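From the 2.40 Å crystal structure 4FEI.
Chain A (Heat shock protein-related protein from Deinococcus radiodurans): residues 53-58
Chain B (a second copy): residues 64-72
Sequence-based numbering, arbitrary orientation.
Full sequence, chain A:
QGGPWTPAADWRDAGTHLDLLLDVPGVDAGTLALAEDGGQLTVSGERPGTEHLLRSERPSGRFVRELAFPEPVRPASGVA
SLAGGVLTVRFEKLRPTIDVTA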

# COMPACT_ATOMS: atom_id res chain seq x y z
N LEU A 53 -0.61 -4.01 -18.90
CA LEU A 53 -0.75 -2.65 -18.38
C LEU A 53 -1.04 -1.64 -19.50
O LEU A 53 -0.37 -1.63 -20.52
CB LEU A 53 0.52 -2.26 -17.63
CG LEU A 53 0.56 -2.09 -16.10
CD1 LEU A 53 -0.55 -2.79 -15.35
CD2 LEU A 53 1.93 -2.53 -15.63
N LEU A 54 -2.03 -0.79 -19.28
CA LEU A 54 -2.37 0.30 -20.18
C LEU A 54 -1.78 1.61 -19.71
O LEU A 54 -1.29 2.41 -20.53
CB LEU A 54 -3.88 0.40 -20.32
CG LEU A 54 -4.62 -0.19 -21.55
CD1 LEU A 54 -3.96 -1.30 -22.32
CD2 LEU A 54 -6.07 -0.55 -21.13
N ARG A 55 -1.82 1.82 -18.39
CA ARG A 55 -1.13 2.92 -17.71
C ARG A 55 -0.56 2.36 -16.43
O ARG A 55 -1.23 1.58 -15.76
CB ARG A 55 -2.11 4.02 -17.29
CG ARG A 55 -2.55 4.94 -18.36
CD ARG A 55 -3.16 6.19 -17.72
NE ARG A 55 -4.02 6.85 -18.71
CZ ARG A 55 -5.30 7.15 -18.51
NH1 ARG A 55 -5.87 6.88 -17.33
NH2 ARG A 55 -5.98 7.74 -19.46
N SER A 56 0.62 2.84 -16.03
CA SER A 56 1.23 2.34 -14.79
C SER A 56 1.79 3.47 -13.92
O SER A 56 2.58 4.30 -14.42
CB SER A 56 2.34 1.34 -15.14
OG SER A 56 2.91 0.76 -13.99
N GLU A 57 1.40 3.51 -12.64
CA GLU A 57 2.07 4.36 -11.63
C GLU A 57 2.66 3.49 -10.50
O GLU A 57 3.61 3.90 -9.80
CB GLU A 57 1.07 5.35 -11.00
CG GLU A 57 0.47 6.37 -11.93
CD GLU A 57 -0.64 7.19 -11.24
OE1 GLU A 57 -0.80 7.04 -10.01
OE2 GLU A 57 -1.35 7.98 -11.92
N ARG A 58 2.11 2.29 -10.34
CA ARG A 58 2.40 1.44 -9.20
C ARG A 58 3.72 0.72 -9.36
O ARG A 58 4.02 0.21 -10.44
CB ARG A 58 1.28 0.40 -9.03
CG ARG A 58 -0.14 0.99 -8.73
CD ARG A 58 -1.02 -0.07 -8.10
NE ARG A 58 -0.85 -1.32 -8.83
CZ ARG A 58 -1.03 -2.54 -8.32
NH1 ARG A 58 -0.84 -3.60 -9.10
NH2 ARG A 58 -1.39 -2.69 -7.04
N VAL B 64 -7.98 11.95 -2.83
CA VAL B 64 -8.95 12.11 -3.87
C VAL B 64 -8.24 11.98 -5.23
O VAL B 64 -7.29 12.73 -5.51
CB VAL B 64 -9.70 13.51 -3.80
CG1 VAL B 64 -10.74 13.62 -4.94
CG2 VAL B 64 -10.32 13.74 -2.43
N ARG B 65 -8.69 11.04 -6.05
CA ARG B 65 -8.19 10.91 -7.44
C ARG B 65 -9.30 10.99 -8.48
O ARG B 65 -10.38 10.42 -8.28
CB ARG B 65 -7.34 9.66 -7.63
CG ARG B 65 -6.15 9.67 -6.70
CD ARG B 65 -5.04 8.95 -7.22
NE ARG B 65 -4.43 9.63 -8.35
CZ ARG B 65 -3.54 9.04 -9.13
NH1 ARG B 65 -3.14 7.77 -8.85
NH2 ARG B 65 -3.04 9.67 -10.17
N GLU B 66 -9.03 11.72 -9.55
CA GLU B 66 -9.91 11.82 -10.71
C GLU B 66 -9.15 11.19 -11.89
O GLU B 66 -8.10 11.73 -12.35
CB GLU B 66 -10.26 13.28 -10.97
CG GLU B 66 -11.63 13.53 -11.51
CD GLU B 66 -12.06 15.00 -11.39
OE1 GLU B 66 -13.17 15.25 -10.80
OE2 GLU B 66 -11.32 15.90 -11.89
N LEU B 67 -9.64 10.04 -12.36
CA LEU B 67 -8.86 9.17 -13.26
C LEU B 67 -9.67 8.89 -14.52
O LEU B 67 -10.81 8.41 -14.43
CB LEU B 67 -8.47 7.84 -12.58
CG LEU B 67 -7.80 7.82 -11.21
CD1 LEU B 67 -7.99 6.46 -10.59
CD2 LEU B 67 -6.30 8.20 -11.22
N ALA B 68 -9.09 9.21 -15.68
CA ALA B 68 -9.80 9.08 -16.96
C ALA B 68 -9.68 7.66 -17.42
O ALA B 68 -8.58 7.08 -17.31
CB ALA B 68 -9.18 10.01 -18.01
N PHE B 69 -10.78 7.08 -17.91
CA PHE B 69 -10.72 5.71 -18.49
C PHE B 69 -9.83 5.69 -19.74
O PHE B 69 -10.03 6.49 -20.64
CB PHE B 69 -12.11 5.20 -18.87
CG PHE B 69 -13.04 5.03 -17.72
CD1 PHE B 69 -14.16 5.87 -17.56
CD2 PHE B 69 -12.83 4.01 -16.80
CE1 PHE B 69 -15.02 5.72 -16.48
CE2 PHE B 69 -13.70 3.83 -15.70
CZ PHE B 69 -14.80 4.68 -15.55
N PRO B 70 -8.86 4.78 -19.79
CA PRO B 70 -7.97 4.65 -20.98
C PRO B 70 -8.74 4.12 -22.16
O PRO B 70 -8.29 4.28 -23.30
CB PRO B 70 -6.92 3.58 -20.54
CG PRO B 70 -7.05 3.50 -19.03
CD PRO B 70 -8.49 3.84 -18.71
N GLU B 71 -9.87 3.48 -21.87
CA GLU B 71 -10.73 2.83 -22.86
C GLU B 71 -12.18 3.11 -22.45
O GLU B 71 -12.48 3.02 -21.26
CB GLU B 71 -10.48 1.33 -22.80
CG GLU B 71 -10.35 0.65 -24.12
CD GLU B 71 -8.97 0.88 -24.72
OE1 GLU B 71 -8.79 1.95 -25.40
OE2 GLU B 71 -8.09 -0.03 -24.54
N PRO B 72 -13.07 3.41 -23.41
CA PRO B 72 -14.50 3.58 -23.07
C PRO B 72 -15.12 2.32 -22.44
O PRO B 72 -14.87 1.21 -22.89
CB PRO B 72 -15.15 3.95 -24.41
CG PRO B 72 -14.14 3.48 -25.47
CD PRO B 72 -12.81 3.67 -24.84

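Two copies of the Deinococcus radiodurans heat shock protein-related protein meet here through short segments that run in nearly opposite directions, 163° apart end to end. The chain A segment turns a corner at Leu A54 and Arg A55. The chain B segment is strand through Ala B68 and continues as a loop from Phe B69. The backbones stay well apart: the nearest CA atoms, those of Leu A54 and Pro B70, are 7.1 Å from each other, so side chains must bridge the gap, and the contact buries a modest 328 Å² summed over both sides.

At one end lies a salt bridge with two hydrogen bonds. Arg B65 NH1 donates to Glu A57 OE1 at 2.7 Å, and Arg B65 NH2 donates to Glu A57 OE2 at 3.0 Å, so both carboxylate oxygens meet the two terminal nitrogens of the guanidinium. The carboxylate approaches at the guanidinium edge, near its plane, where the N-H bonds point. Both side chains leave their backbones toward the other stretch; Glu A57 (chi1 m, chi2 t) is nearly extended, whereas Arg B65 (m, t, p) bends at chi3. Glu A57 OE1 and Arg B65 NH1 also hydrogen-bond elsewhere in the structure.

In the middle, Arg A55 reaches across with chi1 m and both chi2 and chi3 t, an extended path suited to spanning the separation between backbones. Its NH1 donates to the main-chain carbonyl Ala B68 O at 2.7 Å, with an N-H...O angle of 161°. Because the acceptor is a backbone atom, this bond does not depend on the small Ala B68 side chain, whose CB lies 4.2 Å from Arg A55 NH2. The oxygen sits at the guanidinium edge, while Pro B70 lies over one face, its CG 4.0 Å from Arg A55 NH1. A flat cation thus uses its edge for a polar contact and a face for packing. Arg A55 has 76 Å² covered, the largest area of any residue here.

Pro B70, with 60 Å² covered, is the chief apolar surface on chain B. Its compact ring also meets Leu A54, whose CD2 is 4.3 Å from Pro B70 CB; both residues direct CA-to-CB toward the opposing stretch. Leu A54 CD2 also comes within 4.0 Å of Glu B71 OE2, a van der Waals contact, since a methyl carbon offers the carboxylate no hydrogen-bonding partner. By contrast, Phe B69 points away, leaving the packing here to its proline neighbor.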